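Local coordinates for iron Super-Oxide Dismutase (Plasmodium knowlesi, PDB 2AWP) that catalyses the dismutation of superoxide to hydrogen peroxide and dioxygen at an iron centre, protecting the cell from superoxide radicals, at the interface of chains A and B. Numbering follows the deposited sequence. Chains: chain A/B, Iron Super-Oxide Dismutase.

Contact 1: the interface of chains A and B. Residues chain A 26, 30-31, 166; chain B 165, 169-170.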
ATOM      1  N   PHE A  26      13.661   9.050   4.091  1.00  8.45           N
ATOM      2  CA  PHE A  26      12.325   8.671   4.590  1.00  9.56           C
ATOM      3  C   PHE A  26      12.151   7.150   4.807  1.00  9.13           C
ATOM      4  O   PHE A  26      11.658   6.702   5.847  1.00 10.01           O
ATOM      5  CB  PHE A  26      11.209   9.250   3.683  1.00  8.96           C
ATOM      6  CG  PHE A  26      11.021  10.739   3.816  1.00  8.58           C
ATOM      7  CD1 PHE A  26      10.231  11.263   4.824  1.00  8.54           C
ATOM      8  CD2 PHE A  26      11.677  11.625   2.953  1.00 11.39           C
ATOM      9  CE1 PHE A  26      10.073  12.661   4.981  1.00 10.38           C
ATOM     10  CE2 PHE A  26      11.537  13.037   3.093  1.00 11.40           C
ATOM     11  CZ  PHE A  26      10.721  13.557   4.110  1.00  9.40           C
ATOM     12  N   LYS A  30      12.753   6.964   8.565  1.00  8.28           N
ATOM     13  CA  LYS A  30      11.375   7.113   9.037  1.00  7.71           C
ATOM     14  C   LYS A  30      10.577   5.784   9.075  1.00  6.61           C
ATOM     15  O   LYS A  30      10.225   5.303  10.144  1.00  6.41           O
ATOM     16  CB  LYS A  30      10.650   8.213   8.249  1.00  6.80           C
ATOM     17  CG  LYS A  30      11.367   9.560   8.233  1.00 10.95           C
ATOM     18  CD  LYS A  30      11.588  10.153   9.654  1.00 11.47           C
ATOM     19  CE  LYS A  30      12.845  11.060   9.641  1.00 15.23           C
ATOM     20  NZ  LYS A  30      13.030  11.828  10.915  1.00 12.85           N
ATOM     21  N   HIS A  31      10.299   5.196   7.907  1.00  7.27           N
ATOM     22  CA  HIS A  31       9.579   3.922   7.833  1.00  6.54           C
ATOM     23  C   HIS A  31      10.263   2.779   8.579  1.00  6.71           C
ATOM     24  O   HIS A  31       9.688   2.224   9.529  1.00  6.52           O
ATOM     25  CB  HIS A  31       9.256   3.536   6.354  1.00  6.59           C
ATOM     26  CG  HIS A  31       8.289   4.476   5.687  1.00  8.37           C
ATOM     27  ND1 HIS A  31       6.926   4.442   5.928  1.00  7.14           N
ATOM     28  CD2 HIS A  31       8.489   5.496   4.813  1.00  9.04           C
ATOM     29  CE1 HIS A  31       6.327   5.355   5.181  1.00 10.36           C
ATOM     30  NE2 HIS A  31       7.249   6.007   4.496  1.00  9.44           N
ATOM     31  N   ILE A 166       8.376   9.437  -4.085  1.00  9.42           N
ATOM     32  CA  ILE A 166       9.206  10.680  -4.114  1.00  9.54           C
ATOM     33  C   ILE A 166       9.897  10.849  -5.483  1.00 10.07           C
ATOM     34  O   ILE A 166       9.888  11.929  -6.093  1.00 10.25           O
ATOM     35  CB  ILE A 166      10.279  10.645  -2.969  1.00  9.03           C
ATOM     36  CG1 ILE A 166       9.569  10.585  -1.617  1.00  8.48           C
ATOM     37  CG2 ILE A 166      11.195  11.905  -2.997  1.00  8.37           C
ATOM     38  CD1 ILE A 166      10.489  10.228  -0.410  1.00  7.03           C
TER
ATOM     39  N   TYR B 165       1.414  10.964  -0.017  1.00  8.44           N
ATOM     40  CA  TYR B 165       2.867  10.900   0.059  1.00  7.87           C
ATOM     41  C   TYR B 165       3.553  12.153  -0.498  1.00  8.07           C
ATOM     42  O   TYR B 165       4.648  12.529  -0.035  1.00  6.87           O
ATOM     43  CB  TYR B 165       3.457   9.615  -0.559  1.00  8.54           C
ATOM     44  CG  TYR B 165       4.637   9.139   0.250  1.00  8.13           C
ATOM     45  CD1 TYR B 165       4.428   8.469   1.454  1.00  6.22           C
ATOM     46  CD2 TYR B 165       5.956   9.394  -0.156  1.00 10.03           C
ATOM     47  CE1 TYR B 165       5.477   8.071   2.270  1.00  6.43           C
ATOM     48  CE2 TYR B 165       7.048   8.963   0.655  1.00  9.55           C
ATOM     49  CZ  TYR B 165       6.780   8.318   1.867  1.00  7.98           C
ATOM     50  OH  TYR B 165       7.787   7.925   2.692  1.00  9.13           O
ATOM     51  N   ARG B 169       4.553  12.977   2.946  1.00  8.28           N
ATOM     52  CA  ARG B 169       5.475  11.841   3.006  1.00  7.92           C
ATOM     53  C   ARG B 169       4.924  10.761   3.960  1.00  9.27           C
ATOM     54  O   ARG B 169       3.791  10.284   3.782  1.00  9.90           O
ATOM     55  CB  ARG B 169       6.896  12.292   3.381  1.00  8.09           C
ATOM     56  CG  ARG B 169       7.524  13.306   2.410  1.00  6.83           C
ATOM     57  CD  ARG B 169       8.183  12.657   1.202  1.00  8.08           C
ATOM     58  NE  ARG B 169       8.908  13.609   0.358  1.00  6.86           N
ATOM     59  CZ  ARG B 169       8.356  14.369  -0.586  1.00  9.10           C
ATOM     60  NH1 ARG B 169       7.053  14.308  -0.821  1.00  9.98           N
ATOM     61  NH2 ARG B 169       9.116  15.181  -1.305  1.00 11.00           N
ATOM     62  N   ASN B 170       5.708  10.370   4.952  1.00  8.53           N
ATOM     63  CA  ASN B 170       5.328   9.291   5.859  1.00  9.78           C
ATOM     64  C   ASN B 170       4.286   9.727   6.908  1.00  9.12           C
ATOM     65  O   ASN B 170       3.747   8.892   7.641  1.00  9.26           O
ATOM     66  CB  ASN B 170       6.578   8.777   6.583  1.00  8.30           C
ATOM     67  CG  ASN B 170       7.217   9.840   7.466  1.00  8.99           C
ATOM     68  OD1 ASN B 170       7.783  10.801   6.983  1.00  9.97           O
ATOM     69  ND2 ASN B 170       7.108   9.668   8.771  1.00 10.08           N
TER
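B:Arg169, in the loop after helix 165-168, meets chain A along most of its side chain and crosses A:Phe26 at about a right angle. Its CB lies against the ring rim, 3.6 Å from CE1 of A:Phe26. The next carbon, CG, sits over one ring face, 3.9 Å from the centroid of A:Phe26, in a CH-pi contact displaced toward the rim. A bend at chi2 (-84°) then carries the chain across the ring to A:Ile166, where CD of B:Arg169 rests 3.7 Å from the terminal methyl CD1. NE runs beside CG1 of the same isoleucine. At the tip, NH1 turns back to its own chain and donates to the backbone O of B:Tyr165 (3.1 Å), nearly in the guanidinium plane and on a carbonyl lone pair, which helps fix the rotation of the group. The ring of B:Tyr165 takes CG1 of A:Ile166 at its edge, and its phenol OH bonds to NE2 of A:His31 at 2.7 Å, bent to 146° at the hydrogen. B:Asn170 brings its amide OD1 in plane to the edge of the A:Phe26 ring, 3.3 Å from CD1, while its CB packs on the imidazole of A:His31 and its amide lies against CB of A:Lys30. The patch fastens helix 21-43 and A:Ile166 of helix 165-168 in one subunit to segment 165-170 of the other, joining apolar packing to a histidine-tyrosine bond in the dimer interface.

Contact 2: the interface of chains A and B. Residues chain A 31, 160, 162; chain B 161, 165, 170.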
ATOM      1  N   HIS A  31      10.299   5.196   7.907  1.00  7.27           N
ATOM      2  CA  HIS A  31       9.579   3.922   7.833  1.00  6.54           C
ATOM      3  C   HIS A  31      10.263   2.779   8.579  1.00  6.71           C
ATOM      4  O   HIS A  31       9.688   2.224   9.529  1.00  6.52           O
ATOM      5  CB  HIS A  31       9.256   3.536   6.354  1.00  6.59           C
ATOM      6  CG  HIS A  31       8.289   4.476   5.687  1.00  8.37           C
ATOM      7  ND1 HIS A  31       6.926   4.442   5.928  1.00  7.14           N
ATOM      8  CD2 HIS A  31       8.489   5.496   4.813  1.00  9.04           C
ATOM      9  CE1 HIS A  31       6.327   5.355   5.181  1.00 10.36           C
ATOM     10  NE2 HIS A  31       7.249   6.007   4.496  1.00  9.44           N
ATOM     11  N   TRP A 160       5.893  -1.362  -2.070  1.00  7.93           N
ATOM     12  CA  TRP A 160       5.068  -0.355  -1.352  1.00  7.89           C
ATOM     13  C   TRP A 160       5.301   1.004  -2.031  1.00  8.64           C
ATOM     14  O   TRP A 160       6.429   1.308  -2.446  1.00  9.38           O
ATOM     15  CB  TRP A 160       5.436  -0.224   0.115  1.00  7.28           C
ATOM     16  CG  TRP A 160       4.955  -1.336   1.062  1.00  7.91           C
ATOM     17  CD1 TRP A 160       5.225  -2.671   0.974  1.00  6.98           C
ATOM     18  CD2 TRP A 160       4.204  -1.164   2.272  1.00  8.26           C
ATOM     19  NE1 TRP A 160       4.661  -3.342   2.033  1.00  8.01           N
ATOM     20  CE2 TRP A 160       4.035  -2.441   2.847  1.00  7.91           C
ATOM     21  CE3 TRP A 160       3.598  -0.062   2.887  1.00  8.11           C
ATOM     22  CZ2 TRP A 160       3.285  -2.646   4.012  1.00  8.90           C
ATOM     23  CZ3 TRP A 160       2.878  -0.256   4.044  1.00  7.42           C
ATOM     24  CH2 TRP A 160       2.754  -1.531   4.625  1.00  8.18           C
ATOM     25  N   HIS A 162       5.666   4.074  -0.884  1.00  8.41           N
ATOM     26  CA  HIS A 162       6.729   4.909  -0.278  1.00  8.05           C
ATOM     27  C   HIS A 162       8.117   4.559  -0.785  1.00  7.73           C
ATOM     28  O   HIS A 162       9.023   5.384  -0.702  1.00  8.45           O
ATOM     29  CB  HIS A 162       6.688   4.894   1.262  1.00  7.16           C
ATOM     30  CG  HIS A 162       6.937   3.551   1.876  1.00  6.50           C
ATOM     31  ND1 HIS A 162       5.996   2.903   2.643  1.00  7.55           N
ATOM     32  CD2 HIS A 162       8.022   2.733   1.848  1.00  6.82           C
ATOM     33  CE1 HIS A 162       6.481   1.748   3.053  1.00  6.45           C
ATOM     34  NE2 HIS A 162       7.706   1.631   2.601  1.00  6.93           N
TER
ATOM     35  N   GLU B 161      -0.874   5.154   0.292  1.00  8.63           N
ATOM     36  CA  GLU B 161       0.232   6.100   0.342  1.00  9.40           C
ATOM     37  C   GLU B 161       0.217   7.155  -0.743  1.00  9.30           C
ATOM     38  O   GLU B 161       0.543   8.290  -0.450  1.00 10.18           O
ATOM     39  CB  GLU B 161       1.577   5.369   0.402  1.00 10.07           C
ATOM     40  CG  GLU B 161       1.751   4.698   1.749  1.00 10.88           C
ATOM     41  CD  GLU B 161       3.034   3.899   1.875  1.00 11.46           C
ATOM     42  OE1 GLU B 161       3.484   3.304   0.876  1.00  8.81           O
ATOM     43  OE2 GLU B 161       3.554   3.845   3.000  1.00  8.77           O
ATOM     44  N   TYR B 165       1.414  10.964  -0.017  1.00  8.44           N
ATOM     45  CA  TYR B 165       2.867  10.900   0.059  1.00  7.87           C
ATOM     46  C   TYR B 165       3.553  12.153  -0.498  1.00  8.07           C
ATOM     47  O   TYR B 165       4.648  12.529  -0.035  1.00  6.87           O
ATOM     48  CB  TYR B 165       3.457   9.615  -0.559  1.00  8.54           C
ATOM     49  CG  TYR B 165       4.637   9.139   0.250  1.00  8.13           C
ATOM     50  CD1 TYR B 165       4.428   8.469   1.454  1.00  6.22           C
ATOM     51  CD2 TYR B 165       5.956   9.394  -0.156  1.00 10.03           C
ATOM     52  CE1 TYR B 165       5.477   8.071   2.270  1.00  6.43           C
ATOM     53  CE2 TYR B 165       7.048   8.963   0.655  1.00  9.55           C
ATOM     54  CZ  TYR B 165       6.780   8.318   1.867  1.00  7.98           C
ATOM     55  OH  TYR B 165       7.787   7.925   2.692  1.00  9.13           O
ATOM     56  N   ASN B 170       5.708  10.370   4.952  1.00  8.53           N
ATOM     57  CA  ASN B 170       5.328   9.291   5.859  1.00  9.78           C
ATOM     58  C   ASN B 170       4.286   9.727   6.908  1.00  9.12           C
ATOM     59  O   ASN B 170       3.747   8.892   7.641  1.00  9.26           O
ATOM     60  CB  ASN B 170       6.578   8.777   6.583  1.00  8.30           C
ATOM     61  CG  ASN B 170       7.217   9.840   7.466  1.00  8.99           C
ATOM     62  OD1 ASN B 170       7.783  10.801   6.983  1.00  9.97           O
ATOM     63  ND2 ASN B 170       7.108   9.668   8.771  1.00 10.08           N
TER
HETATM   64  O   HOH W   1      10.253   6.554   1.727  1.00  6.83           O
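B:Glu161 reaches across the dimer to the iron-ligand histidine A:His162, the inter-subunit bridge of iron/manganese superoxide dismutases; each lies in the 3-10 helix 161-163 of its own chain. The glutamate chain is extended at chi2 (178°), bringing its carboxylate to the imidazole edge. ND1 of A:His162 donates to OE2 of B:Glu161 at 2.6 Å, almost straight (173° at the hydrogen), on the syn side and close to the ring plane. The other oxygen, OE1, receives the backbone N of A:His162 at 2.9 Å from above the carboxylate plane. One residue is thus gripped at ring and backbone together, which fixes the imidazole's rotation and probably makes it a more electron-rich iron ligand. The ring is also flanked within chain A: ND1 of A:His31 lies over one face and CB of A:Trp160 over the other, both displaced toward the rim. The indole of A:Trp160 turns its edge to the carboxylate, with CE3 3.9 Å from OE2 of B:Glu161. CB of A:His162 packs 3.5 Å from CZ of B:Tyr165. The phenol OH, already bonded to A:His31, also meets water 1 at 3.0 Å, and this water reaches the backbone O of A:His162 at 3.0 Å.

Contact 3: the interface of chains A and B. Residues chain A 119-120, 140-141; chain B 120-121, 140-141.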
ATOM      1  N   PHE A 119      -0.702  -5.570  -6.993  1.00 10.03           N
ATOM      2  CA  PHE A 119      -1.726  -4.634  -6.545  1.00  8.79           C
ATOM      3  C   PHE A 119      -1.615  -4.365  -5.031  1.00  9.21           C
ATOM      4  O   PHE A 119      -1.609  -5.297  -4.219  1.00  8.63           O
ATOM      5  CB  PHE A 119      -3.132  -5.178  -6.851  1.00  8.93           C
ATOM      6  CG  PHE A 119      -4.227  -4.208  -6.495  1.00  8.31           C
ATOM      7  CD1 PHE A 119      -4.466  -3.097  -7.297  1.00  8.50           C
ATOM      8  CD2 PHE A 119      -5.001  -4.395  -5.352  1.00  7.89           C
ATOM      9  CE1 PHE A 119      -5.459  -2.169  -6.963  1.00  7.08           C
ATOM     10  CE2 PHE A 119      -6.002  -3.462  -5.013  1.00  8.52           C
ATOM     11  CZ  PHE A 119      -6.237  -2.363  -5.837  1.00  5.89           C
ATOM     12  N   GLY A 120      -1.586  -3.083  -4.664  1.00  8.92           N
ATOM     13  CA  GLY A 120      -1.467  -2.663  -3.267  1.00  8.24           C
ATOM     14  C   GLY A 120      -0.034  -2.766  -2.777  1.00  7.48           C
ATOM     15  O   GLY A 120       0.908  -2.858  -3.575  1.00  6.66           O
ATOM     16  N   HIS A 140       2.235  -9.935  -0.043  1.00  9.70           N
ATOM     17  CA  HIS A 140       1.394  -8.781   0.179  1.00  9.58           C
ATOM     18  C   HIS A 140       1.662  -8.166   1.538  1.00  9.55           C
ATOM     19  O   HIS A 140       1.832  -8.893   2.527  1.00  9.20           O
ATOM     20  CB  HIS A 140      -0.072  -9.190   0.078  1.00 10.31           C
ATOM     21  CG  HIS A 140      -0.999  -8.046  -0.244  1.00 11.35           C
ATOM     22  ND1 HIS A 140      -0.825  -7.229  -1.341  1.00 10.22           N
ATOM     23  CD2 HIS A 140      -2.113  -7.598   0.386  1.00 10.30           C
ATOM     24  CE1 HIS A 140      -1.790  -6.328  -1.370  1.00 10.50           C
ATOM     25  NE2 HIS A 140      -2.584  -6.533  -0.340  1.00 10.45           N
ATOM     26  N   ASP A 141       1.710  -6.831   1.575  1.00  9.18           N
ATOM     27  CA  ASP A 141       1.937  -6.087   2.822  1.00 10.11           C
ATOM     28  C   ASP A 141       3.292  -6.447   3.481  1.00  9.29           C
ATOM     29  O   ASP A 141       4.335  -6.104   2.922  1.00 10.70           O
ATOM     30  CB  ASP A 141       0.724  -6.269   3.760  1.00 10.68           C
ATOM     31  CG  ASP A 141      -0.571  -5.776   3.131  1.00 10.15           C
ATOM     32  OD1 ASP A 141      -0.596  -4.706   2.515  1.00 11.68           O
ATOM     33  OD2 ASP A 141      -1.582  -6.454   3.257  1.00 14.95           O
TER
ATOM     34  N   GLY B 120      -0.806  -0.987   5.611  1.00  7.27           N
ATOM     35  CA  GLY B 120      -0.787  -1.196   4.159  1.00  7.12           C
ATOM     36  C   GLY B 120      -1.802  -0.287   3.503  1.00  7.43           C
ATOM     37  O   GLY B 120      -2.215   0.725   4.100  1.00  7.62           O
ATOM     38  N   SER B 121      -2.232  -0.667   2.297  1.00  6.71           N
ATOM     39  CA  SER B 121      -3.167   0.150   1.514  1.00  6.42           C
ATOM     40  C   SER B 121      -4.594  -0.143   1.951  1.00  6.93           C
ATOM     41  O   SER B 121      -4.940  -1.310   2.213  1.00  7.92           O
ATOM     42  CB  SER B 121      -2.975  -0.155   0.019  1.00  5.10           C
ATOM     43  OG  SER B 121      -1.603   0.000  -0.347  1.00  4.91           O
ATOM     44  N   HIS B 140      -9.363  -3.118   3.316  1.00  9.39           N
ATOM     45  CA  HIS B 140      -8.001  -3.250   2.837  1.00  9.94           C
ATOM     46  C   HIS B 140      -8.013  -3.190   1.310  1.00  9.78           C
ATOM     47  O   HIS B 140      -8.969  -3.642   0.668  1.00 10.36           O
ATOM     48  CB  HIS B 140      -7.421  -4.568   3.364  1.00 10.22           C
ATOM     49  CG  HIS B 140      -5.933  -4.628   3.350  1.00 13.46           C
ATOM     50  ND1 HIS B 140      -5.140  -3.687   3.982  1.00 13.97           N
ATOM     51  CD2 HIS B 140      -5.088  -5.532   2.801  1.00 11.43           C
ATOM     52  CE1 HIS B 140      -3.869  -3.994   3.793  1.00 15.15           C
ATOM     53  NE2 HIS B 140      -3.811  -5.111   3.086  1.00 14.76           N
ATOM     54  N   ASP B 141      -6.963  -2.601   0.739  1.00  8.76           N
ATOM     55  CA  ASP B 141      -6.738  -2.557  -0.704  1.00  8.54           C
ATOM     56  C   ASP B 141      -7.915  -1.921  -1.445  1.00  8.97           C
ATOM     57  O   ASP B 141      -8.172  -0.727  -1.211  1.00  9.84           O
ATOM     58  CB  ASP B 141      -6.347  -3.941  -1.253  1.00  7.86           C
ATOM     59  CG  ASP B 141      -5.084  -4.470  -0.603  1.00  9.59           C
ATOM     60  OD1 ASP B 141      -4.180  -3.665  -0.385  1.00 11.53           O
ATOM     61  OD2 ASP B 141      -4.994  -5.681  -0.293  1.00 12.73           O
TER
HETATM   62  O   HOH W   2      -1.850  -3.199   0.805  1.00  5.86           O
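Water 2 is gripped by carboxylate oxygens of both chains, 2.6 Å from OD1 of A:Asp141 and 2.7 Å from OD1 of B:Asp141. The backbone N of B:Ser121 also bonds to this water at 3.0 Å (160° at the hydrogen), whereas the contact from its hydroxyl OG is weak. The OD1 atoms of A:Asp141 and B:Asp141 stand 4.7 Å apart, and the water between them probably eases their like charges. Each aspartate gives its other oxygen to the facing histidine. NE2 of A:His140 donates to OD2 of B:Asp141 at 2.6 Å, and NE2 of B:His140 donates to OD2 of A:Asp141 at 2.6 Å. Both bonds arrive on the syn side but tilt from the carboxylate and ring planes, and the planes of A:His140 and B:Asp141 stand 66° apart. In each histidine CG points away from the backbone N (chi1 -157° in A:His140), extending the ring from the end of strand 134-140 toward the partner. Within each chain, OD1 of the aspartate lies over a face of the neighbouring imidazole, displaced toward its rim. At the flank, CE2 of A:Phe119 packs 3.8 Å from CB of B:Asp141. The reciprocal histidine-aspartate pairs and their bridging water clasp the strand ends of the two subunits about the two-fold axis and help hold the dimer together.

Contacts 1 and 2 adjoin, the centres of their C-alpha atoms about 5 Å apart, and share A:His31, B:Tyr165 and B:Asn170. The C-alpha centre of contact 3 is about 12 Å from that of contact 2 and about 17 Å from that of contact 1, with no residue in common. Contact 2 thus connects the helix 21-43 packing of contact 1 to the iron-ligand region, while contact 3 joins the ends of strand 134-140 and the residues that follow. Two-fold symmetry repeats contacts 1 and 2 with the chains exchanged, whereas contact 3 already contains both reciprocal pairs. Through contact 2, dimer assembly is probably coupled to the geometry of the iron site.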